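Local atomic coordinates of glutathione-specific gamma-glutamylcyclotransferase (Saccharomyces cerevisiae S288c, PDB entry 5HWK), a protein that catalyses the cleavage of glutathione into 5-oxo-L-proline and the dipeptide Cys-Gly, acting on glutathione but not on other gamma-glutamyl peptides. Residues Ala36-Gln41 and Asp218-Ala223; Trp40-Asp45 and Asn167-Gly172. All blocks are in the same frame, centred on the assembly; numbering follows the deposited sequence.

Contact 1 (Ala36-Gln41 and Asp218-Ala223); sequences ARRFWQ and DHYLTA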
ATOM      1  N   ALA A  36       5.563  -4.930   2.221  1.00 26.48           N
ATOM      2  CA  ALA A  36       4.897  -5.618   1.127  1.00 25.71           C
ATOM      3  C   ALA A  36       3.415  -5.259   1.171  1.00 22.82           C
ATOM      4  O   ALA A  36       2.814  -5.212   2.245  1.00 25.14           O
ATOM      5  CB  ALA A  36       4.982  -7.135   1.336  1.00 27.86           C
ATOM      6  N   ARG A  37       2.796  -5.091   0.008  1.00 21.55           N
ATOM      7  CA  ARG A  37       1.358  -4.799  -0.058  1.00 20.02           C
ATOM      8  C   ARG A  37       0.602  -6.089  -0.401  1.00 20.03           C
ATOM      9  O   ARG A  37       0.994  -6.799  -1.330  1.00 21.04           O
ATOM     10  CB  ARG A  37       1.061  -3.751  -1.125  1.00 22.02           C
ATOM     11  CG  ARG A  37      -0.426  -3.524  -1.397  1.00 22.07           C
ATOM     12  CD  ARG A  37      -0.693  -2.413  -2.390  1.00 23.46           C
ATOM     13  NE  ARG A  37       0.089  -2.625  -3.584  1.00 23.15           N
ATOM     14  CZ  ARG A  37       0.722  -1.650  -4.226  1.00 23.89           C
ATOM     15  NH1 ARG A  37       0.494  -0.365  -3.909  1.00 25.36           N
ATOM     16  NH2 ARG A  37       1.560  -1.937  -5.215  1.00 26.41           N
ATOM     17  N   ARG A  38      -0.422  -6.415   0.390  1.00 19.49           N
ATOM     18  CA  ARG A  38      -1.190  -7.633   0.156  1.00 18.98           C
ATOM     19  C   ARG A  38      -2.659  -7.306   0.351  1.00 18.93           C
ATOM     20  O   ARG A  38      -3.027  -6.458   1.164  1.00 19.12           O
ATOM     21  CB  ARG A  38      -0.790  -8.747   1.166  1.00 19.61           C
ATOM     22  CG  ARG A  38       0.605  -9.359   0.949  1.00 20.15           C
ATOM     23  CD  ARG A  38       0.649 -10.116  -0.357  1.00 20.75           C
ATOM     24  NE  ARG A  38       1.909 -10.795  -0.643  1.00 21.83           N
ATOM     25  CZ  ARG A  38       2.934 -10.254  -1.298  1.00 22.21           C
ATOM     26  NH1 ARG A  38       2.903  -8.970  -1.671  1.00 23.05           N
ATOM     27  NH2 ARG A  38       4.009 -11.000  -1.553  1.00 24.41           N
ATOM     28  N   PHE A  39      -3.523  -8.054  -0.349  1.00 17.96           N
ATOM     29  CA  PHE A  39      -4.971  -7.856  -0.199  1.00 17.69           C
ATOM     30  C   PHE A  39      -5.489  -8.752   0.935  1.00 18.16           C
ATOM     31  O   PHE A  39      -6.299  -9.671   0.761  1.00 20.27           O
ATOM     32  CB  PHE A  39      -5.702  -8.115  -1.511  1.00 18.64           C
ATOM     33  CG  PHE A  39      -5.764  -6.925  -2.449  1.00 19.15           C
ATOM     34  CD1 PHE A  39      -4.639  -6.181  -2.747  1.00 20.81           C
ATOM     35  CD2 PHE A  39      -6.969  -6.597  -3.070  1.00 21.07           C
ATOM     36  CE1 PHE A  39      -4.706  -5.112  -3.631  1.00 23.33           C
ATOM     37  CE2 PHE A  39      -7.048  -5.577  -3.964  1.00 21.65           C
ATOM     38  CZ  PHE A  39      -5.933  -4.812  -4.237  1.00 22.67           C
ATOM     39  N   TRP A  40      -4.929  -8.498   2.124  1.00 19.52           N
ATOM     40  CA  TRP A  40      -5.132  -9.275   3.340  1.00 19.74           C
ATOM     41  C   TRP A  40      -5.940  -8.536   4.390  1.00 19.27           C
ATOM     42  O   TRP A  40      -5.892  -8.908   5.576  1.00 20.55           O
ATOM     43  CB  TRP A  40      -3.803  -9.758   3.892  1.00 22.32           C
ATOM     44  CG  TRP A  40      -3.126 -10.761   3.026  1.00 21.28           C
ATOM     45  CD1 TRP A  40      -3.627 -11.366   1.889  1.00 22.21           C
ATOM     46  CD2 TRP A  40      -1.851 -11.349   3.269  1.00 22.98           C
ATOM     47  NE1 TRP A  40      -2.700 -12.254   1.395  1.00 22.38           N
ATOM     48  CE2 TRP A  40      -1.602 -12.265   2.224  1.00 21.95           C
ATOM     49  CE3 TRP A  40      -0.869 -11.150   4.243  1.00 23.39           C
ATOM     50  CZ2 TRP A  40      -0.409 -12.985   2.132  1.00 24.43           C
ATOM     51  CZ3 TRP A  40       0.319 -11.877   4.149  1.00 25.04           C
ATOM     52  CH2 TRP A  40       0.528 -12.781   3.106  1.00 26.68           C
ATOM     53  N   GLN A  41      -6.696  -7.514   3.985  1.00 19.75           N
ATOM     54  CA  GLN A  41      -7.593  -6.786   4.856  1.00 19.03           C
ATOM     55  C   GLN A  41      -9.015  -6.986   4.333  1.00 19.31           C
ATOM     56  O   GLN A  41      -9.261  -6.892   3.132  1.00 20.34           O
ATOM     57  CB  GLN A  41      -7.198  -5.315   4.887  1.00 19.48           C
ATOM     58  CG  GLN A  41      -8.035  -4.467   5.805  1.00 19.94           C
ATOM     59  CD  GLN A  41      -7.543  -4.546   7.249  1.00 21.10           C
ATOM     60  OE1 GLN A  41      -6.707  -5.391   7.597  1.00 23.12           O
ATOM     61  NE2 GLN A  41      -8.031  -3.642   8.087  1.00 23.98           N
ATOM     62  N   ASP A 218       4.634  -5.127  -9.870  1.00 33.95           N
ATOM     63  CA  ASP A 218       4.181  -5.826  -8.678  1.00 29.81           C
ATOM     64  C   ASP A 218       3.707  -7.224  -9.094  1.00 27.56           C
ATOM     65  O   ASP A 218       2.588  -7.389  -9.574  1.00 28.72           O
ATOM     66  CB  ASP A 218       3.081  -5.022  -7.989  1.00 29.67           C
ATOM     67  CG  ASP A 218       2.692  -5.600  -6.617  1.00 31.25           C
ATOM     68  OD1 ASP A 218       2.734  -6.837  -6.440  1.00 28.13           O
ATOM     69  OD2 ASP A 218       2.323  -4.812  -5.717  1.00 34.49           O
ATOM     70  N   HIS A 219       4.562  -8.236  -8.882  1.00 27.97           N
ATOM     71  CA  HIS A 219       4.258  -9.603  -9.308  1.00 27.92           C
ATOM     72  C   HIS A 219       3.089 -10.202  -8.546  1.00 26.23           C
ATOM     73  O   HIS A 219       2.320 -11.008  -9.103  1.00 27.46           O
ATOM     74  CB  HIS A 219       5.499 -10.478  -9.149  1.00 31.50           C
ATOM     75  CG  HIS A 219       6.645 -10.032  -9.998  1.00 37.16           C
ATOM     76  ND1 HIS A 219       6.595 -10.064 -11.372  1.00 40.71           N
ATOM     77  CD2 HIS A 219       7.858  -9.523  -9.674  1.00 40.83           C
ATOM     78  CE1 HIS A 219       7.736  -9.610 -11.861  1.00 42.89           C
ATOM     79  NE2 HIS A 219       8.517  -9.270 -10.851  1.00 41.95           N
ATOM     80  N   TYR A 220       2.938  -9.846  -7.274  1.00 25.70           N
ATOM     81  CA  TYR A 220       1.777 -10.318  -6.515  1.00 23.53           C
ATOM     82  C   TYR A 220       0.485  -9.780  -7.124  1.00 21.47           C
ATOM     83  O   TYR A 220      -0.457 -10.539  -7.368  1.00 23.49           O
ATOM     84  CB  TYR A 220       1.896  -9.877  -5.064  1.00 22.62           C
ATOM     85  CG  TYR A 220       0.610  -9.980  -4.292  1.00 21.13           C
ATOM     86  CD1 TYR A 220       0.188 -11.214  -3.771  1.00 22.24           C
ATOM     87  CD2 TYR A 220      -0.235  -8.874  -4.113  1.00 21.13           C
ATOM     88  CE1 TYR A 220      -1.021 -11.331  -3.092  1.00 22.63           C
ATOM     89  CE2 TYR A 220      -1.401  -8.997  -3.424  1.00 21.92           C
ATOM     90  CZ  TYR A 220      -1.791 -10.220  -2.898  1.00 20.96           C
ATOM     91  OH  TYR A 220      -2.943 -10.287  -2.170  1.00 21.73           O
ATOM     92  N   LEU A 221       0.439  -8.473  -7.398  1.00 23.57           N
ATOM     93  CA  LEU A 221      -0.785  -7.894  -7.924  1.00 24.11           C
ATOM     94  C   LEU A 221      -1.084  -8.450  -9.315  1.00 25.34           C
ATOM     95  O   LEU A 221      -2.243  -8.702  -9.655  1.00 26.70           O
ATOM     96  CB  LEU A 221      -0.653  -6.382  -7.997  1.00 27.04           C
ATOM     97  CG  LEU A 221      -1.905  -5.584  -7.713  1.00 34.34           C
ATOM     98  CD1 LEU A 221      -2.467  -6.010  -6.323  1.00 33.34           C
ATOM     99  CD2 LEU A 221      -1.542  -4.116  -7.774  1.00 37.76           C
ATOM    100  N   THR A 222      -0.045  -8.691 -10.117  1.00 26.49           N
ATOM    101  CA  THR A 222      -0.255  -9.294 -11.432  1.00 28.37           C
ATOM    102  C   THR A 222      -0.845 -10.700 -11.324  1.00 27.13           C
ATOM    103  O   THR A 222      -1.770 -11.046 -12.060  1.00 28.36           O
ATOM    104  CB  THR A 222       1.059  -9.345 -12.179  1.00 31.53           C
ATOM    105  OG1 THR A 222       1.457  -8.007 -12.449  1.00 34.47           O
ATOM    106  CG2 THR A 222       0.856 -10.041 -13.507  1.00 33.63           C
ATOM    107  N   ALA A 223      -0.340 -11.518 -10.395  1.00 26.02           N
ATOM    108  CA  ALA A 223      -0.866 -12.866 -10.216  1.00 26.18           C
ATOM    109  C   ALA A 223      -2.283 -12.810  -9.654  1.00 24.33           C
ATOM    110  O   ALA A 223      -3.163 -13.567 -10.082  1.00 25.73           O
ATOM    111  CB  ALA A 223       0.039 -13.657  -9.280  1.00 28.75           C
TER
HETATM  112  O   HOH W   1       0.510  -5.482  -3.938  1.00 25.65           O
HETATM  113  O   HOH W   2      -3.444 -12.846  -1.432  1.00 23.12           O

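Contact 2 (Trp40-Asp45 and Asn167-Gly172); sequences WQSSTD and NEAFVG. With PO4 (phosphate ion), chain D.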
ATOM      1  N   TRP A  40      -4.929  -8.498   2.124  1.00 19.52           N
ATOM      2  CA  TRP A  40      -5.132  -9.275   3.340  1.00 19.74           C
ATOM      3  C   TRP A  40      -5.940  -8.536   4.390  1.00 19.27           C
ATOM      4  O   TRP A  40      -5.892  -8.908   5.576  1.00 20.55           O
ATOM      5  CB  TRP A  40      -3.803  -9.758   3.892  1.00 22.32           C
ATOM      6  CG  TRP A  40      -3.126 -10.761   3.026  1.00 21.28           C
ATOM      7  CD1 TRP A  40      -3.627 -11.366   1.889  1.00 22.21           C
ATOM      8  CD2 TRP A  40      -1.851 -11.349   3.269  1.00 22.98           C
ATOM      9  NE1 TRP A  40      -2.700 -12.254   1.395  1.00 22.38           N
ATOM     10  CE2 TRP A  40      -1.602 -12.265   2.224  1.00 21.95           C
ATOM     11  CE3 TRP A  40      -0.869 -11.150   4.243  1.00 23.39           C
ATOM     12  CZ2 TRP A  40      -0.409 -12.985   2.132  1.00 24.43           C
ATOM     13  CZ3 TRP A  40       0.319 -11.877   4.149  1.00 25.04           C
ATOM     14  CH2 TRP A  40       0.528 -12.781   3.106  1.00 26.68           C
ATOM     15  N   GLN A  41      -6.696  -7.514   3.985  1.00 19.75           N
ATOM     16  CA  GLN A  41      -7.593  -6.786   4.856  1.00 19.03           C
ATOM     17  C   GLN A  41      -9.015  -6.986   4.333  1.00 19.31           C
ATOM     18  O   GLN A  41      -9.261  -6.892   3.132  1.00 20.34           O
ATOM     19  CB  GLN A  41      -7.198  -5.315   4.887  1.00 19.48           C
ATOM     20  CG  GLN A  41      -8.035  -4.467   5.805  1.00 19.94           C
ATOM     21  CD  GLN A  41      -7.543  -4.546   7.249  1.00 21.10           C
ATOM     22  OE1 GLN A  41      -6.707  -5.391   7.597  1.00 23.12           O
ATOM     23  NE2 GLN A  41      -8.031  -3.642   8.087  1.00 23.98           N
ATOM     24  N   SER A  42      -9.941  -7.383   5.194  1.00 20.77           N
ATOM     25  CA  SER A  42     -11.309  -7.518   4.697  1.00 20.56           C
ATOM     26  C   SER A  42     -12.035  -6.169   4.676  1.00 20.72           C
ATOM     27  O   SER A  42     -11.684  -5.253   5.419  1.00 25.95           O
ATOM     28  CB  SER A  42     -12.070  -8.485   5.570  1.00 23.73           C
ATOM     29  OG  SER A  42     -12.132  -7.927   6.828  1.00 31.28           O
ATOM     30  N   SER A  43     -12.989  -6.024   3.737  1.00 19.05           N
ATOM     31  CA  SER A  43     -13.822  -4.840   3.646  1.00 19.25           C
ATOM     32  C   SER A  43     -15.273  -5.274   3.834  1.00 17.48           C
ATOM     33  O   SER A  43     -15.775  -6.159   3.110  1.00 19.97           O
ATOM     34  CB  SER A  43     -13.659  -4.182   2.293  1.00 19.83           C
ATOM     35  OG  SER A  43     -14.634  -3.169   2.154  1.00 20.39           O
ATOM     36  N   THR A  44     -15.964  -4.636   4.778  1.00 20.09           N
ATOM     37  CA  THR A  44     -17.372  -4.927   5.041  1.00 20.89           C
ATOM     38  C   THR A  44     -18.295  -3.763   4.782  1.00 20.58           C
ATOM     39  O   THR A  44     -19.503  -3.958   4.856  1.00 22.02           O
ATOM     40  CB  THR A  44     -17.577  -5.476   6.459  1.00 22.52           C
ATOM     41  OG1 THR A  44     -17.135  -4.489   7.384  1.00 24.62           O
ATOM     42  CG2 THR A  44     -16.719  -6.689   6.656  1.00 23.13           C
ATOM     43  N   ASP A  45     -17.768  -2.570   4.449  1.00 20.66           N
ATOM     44  CA  ASP A  45     -18.605  -1.397   4.215  1.00 20.70           C
ATOM     45  C   ASP A  45     -18.401  -0.795   2.838  1.00 22.02           C
ATOM     46  O   ASP A  45     -19.092   0.171   2.491  1.00 24.93           O
ATOM     47  CB  ASP A  45     -18.347  -0.318   5.281  1.00 24.44           C
ATOM     48  CG  ASP A  45     -18.819  -0.720   6.670  1.00 27.30           C
ATOM     49  OD1 ASP A  45     -19.813  -1.486   6.823  1.00 31.45           O
ATOM     50  OD2 ASP A  45     -18.201  -0.254   7.656  1.00 27.92           O
ATOM     51  N   ASN A 167      -5.254  -6.634  13.718  1.00 25.40           N
ATOM     52  CA  ASN A 167      -6.530  -5.935  13.631  1.00 25.37           C
ATOM     53  C   ASN A 167      -7.646  -6.934  13.290  1.00 24.56           C
ATOM     54  O   ASN A 167      -7.403  -7.956  12.649  1.00 24.14           O
ATOM     55  CB  ASN A 167      -6.395  -4.724  12.667  1.00 25.01           C
ATOM     56  CG  ASN A 167      -6.841  -5.014  11.239  1.00 23.28           C
ATOM     57  OD1 ASN A 167      -8.035  -4.912  10.927  1.00 23.21           O
ATOM     58  ND2 ASN A 167      -5.900  -5.351  10.376  1.00 23.94           N
ATOM     59  N   GLU A 168      -8.889  -6.606  13.697  1.00 24.01           N
ATOM     60  CA  GLU A 168     -10.029  -7.522  13.537  1.00 23.61           C
ATOM     61  C   GLU A 168     -10.280  -7.908  12.085  1.00 22.99           C
ATOM     62  O   GLU A 168     -10.825  -8.985  11.839  1.00 24.49           O
ATOM     63  CB  GLU A 168     -11.305  -6.885  14.125  1.00 26.01           C
ATOM     64  CG  GLU A 168     -11.695  -5.514  13.523  1.00 31.19           C
ATOM     65  N   ALA A 169      -9.940  -7.040  11.110  1.00 22.06           N
ATOM     66  CA  ALA A 169     -10.250  -7.272   9.710  1.00 20.83           C
ATOM     67  C   ALA A 169      -9.095  -7.949   8.972  1.00 21.60           C
ATOM     68  O   ALA A 169      -9.196  -8.189   7.774  1.00 21.27           O
ATOM     69  CB  ALA A 169     -10.669  -5.952   9.051  1.00 21.65           C
ATOM     70  N   PHE A 170      -7.999  -8.271   9.648  1.00 21.00           N
ATOM     71  CA  PHE A 170      -6.872  -8.872   8.941  1.00 20.53           C
ATOM     72  C   PHE A 170      -7.197 -10.318   8.639  1.00 21.83           C
ATOM     73  O   PHE A 170      -7.626 -11.060   9.516  1.00 24.42           O
ATOM     74  CB  PHE A 170      -5.602  -8.785   9.801  1.00 21.98           C
ATOM     75  CG  PHE A 170      -4.330  -9.151   9.092  1.00 22.91           C
ATOM     76  CD1 PHE A 170      -3.688  -8.224   8.279  1.00 23.76           C
ATOM     77  CD2 PHE A 170      -3.756 -10.395   9.253  1.00 24.43           C
ATOM     78  CE1 PHE A 170      -2.453  -8.529   7.633  1.00 24.58           C
ATOM     79  CE2 PHE A 170      -2.534 -10.728   8.621  1.00 24.50           C
ATOM     80  CZ  PHE A 170      -1.884  -9.794   7.818  1.00 24.81           C
ATOM     81  N   VAL A 171      -6.952 -10.735   7.412  1.00 22.18           N
ATOM     82  CA  VAL A 171      -7.293 -12.097   7.001  1.00 23.47           C
ATOM     83  C   VAL A 171      -6.075 -12.859   6.507  1.00 26.81           C
ATOM     84  O   VAL A 171      -6.214 -13.985   6.034  1.00 31.99           O
ATOM     85  CB  VAL A 171      -8.426 -12.139   5.950  1.00 25.37           C
ATOM     86  CG1 VAL A 171      -9.716 -11.689   6.522  1.00 28.10           C
ATOM     87  CG2 VAL A 171      -8.147 -11.217   4.847  1.00 26.93           C
ATOM     88  N   GLY A 172      -4.883 -12.262   6.571  1.00 24.88           N
ATOM     89  CA  GLY A 172      -3.707 -12.921   6.026  1.00 24.97           C
ATOM     90  C   GLY A 172      -3.206 -13.959   7.014  1.00 27.05           C
ATOM     91  O   GLY A 172      -3.626 -14.008   8.189  1.00 29.82           O
TER
HETATM   92  P   PO4 D 302     -14.189  -1.468   5.228  1.00 21.38           P
HETATM   93  O1  PO4 D 302     -14.547  -2.655   6.117  1.00 22.21           O
HETATM   94  O2  PO4 D 302     -14.095  -0.200   6.047  1.00 23.69           O
HETATM   95  O3  PO4 D 302     -15.146  -1.384   4.030  1.00 22.46           O
HETATM   96  O4  PO4 D 302     -12.772  -1.761   4.623  1.00 21.33           O

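Contact 1 (Ala36-Gln41 and Asp218-Ala223)
R38 and Y220 meet flat against each other: the guanidinium and the phenol ring are 6° from parallel, in an off-centre cation-pi stack with R38 CZ 4.2 Å from the Y220 ring centroid. The bend at chi2 of R38 (-66°) turns R38 CD over the middle of the same face, in a CH-pi contact 3.5 Å from that centroid. R38 NH1 donates to R37 O in the plane of its own guanidinium, and NE bonds to N74, fixing the group's rotation. Y220 reaches past R38, its CG anti to the backbone N (chi1 164°), and OH accepts from F39 N at 2.9 Å. A water bonded to Y220 OH and W40 NE1 lies in the plane of the Y220 ring, at its edge. F39 centres an inverse gamma turn, and its CE1 packs 3.6 Å from L221 CD1.

D218 is the N-cap of helix 219-232. Its OD1 takes L221 N from above the carboxylate plane, while OD2 offers its anti lone pair to R37 NH2 in a 3.0 Å salt bridge. A second water joins D218 OD2 to R37 NE and R37 O. R37 NH1 bonds to the carbonyls of Y13 and I93; Y13 is in the probable substrate-binding loop, so R37 ties the helix start to it. The buried contact sets the helix's first turn against edge strand 35-40, with helix 69-78 touching R38 and helix 193-205 packing on F39 and L221.

Contact 2 (Trp40-Asp45 and Asn167-Gly172)
An Asx turn combined with a type I beta turn, N167 to F170, presents loop 167-172 to the corner between strands 35-40 and 42-43. A single beta bridge pairs Q41 with F170: V171 N donates to W40 O (2.8 Å) and S42 N to A169 O (2.8 Å). S42 OG also bonds A169 O, on a lone pair.

The amides of Q41 and N167 meet tip to tip, their planes 41° apart. N167 ND2 reaches a lone pair of Q41 OE1 at 2.9 Å; the return bond from Q41 NE2 to N167 OD1 is longer and more bent, at 3.1 Å. A169 N approaches N167 OD1 from the opposite face, closing the Asx turn, and N167 ND2 also bonds to T164 O. An alanine in place of N167 would probably leave both ends of the Q41 amide without these mates and A169 N without its acceptor, the amide then relying on a weak bond to N117 O.

G172 CA sits 3.4 Å above one face of the W40 indole, while F170 CZ meets its edge 4.0 Å from W40 CE3. A phosphate, probably from the crystallisation liquor, accepts from S43 OG, T44 N and D45 N. The Q41 side chain is about 7 Å from that of E115, the probable proton acceptor. The loop packs against the corner, with strand 54-61 touching W40, Q41 and V171 and helix 69-78 touching W40 and F170.

Both contacts start from the same run of chain, sharing W40 and Q41, and both reach the small antiparallel sheet of strands 35-40, 54-61 and 42-43; their centres are about 14 Å apart. Contact 1 is buried, its centre about 9 Å from that of the chain, and joins a strand to a helix start chiefly through side chains: a charged pair, a cation-pi stack and a phenol. Contact 2 lies farther out, its centre about 14 Å from that of the chain, and is partly buried; it joins the sheet corner to an irregular loop through backbone bonds and neutral amides. W40 links them, through a water in 36-41/218-223 and its indole packing in 40-45/167-172.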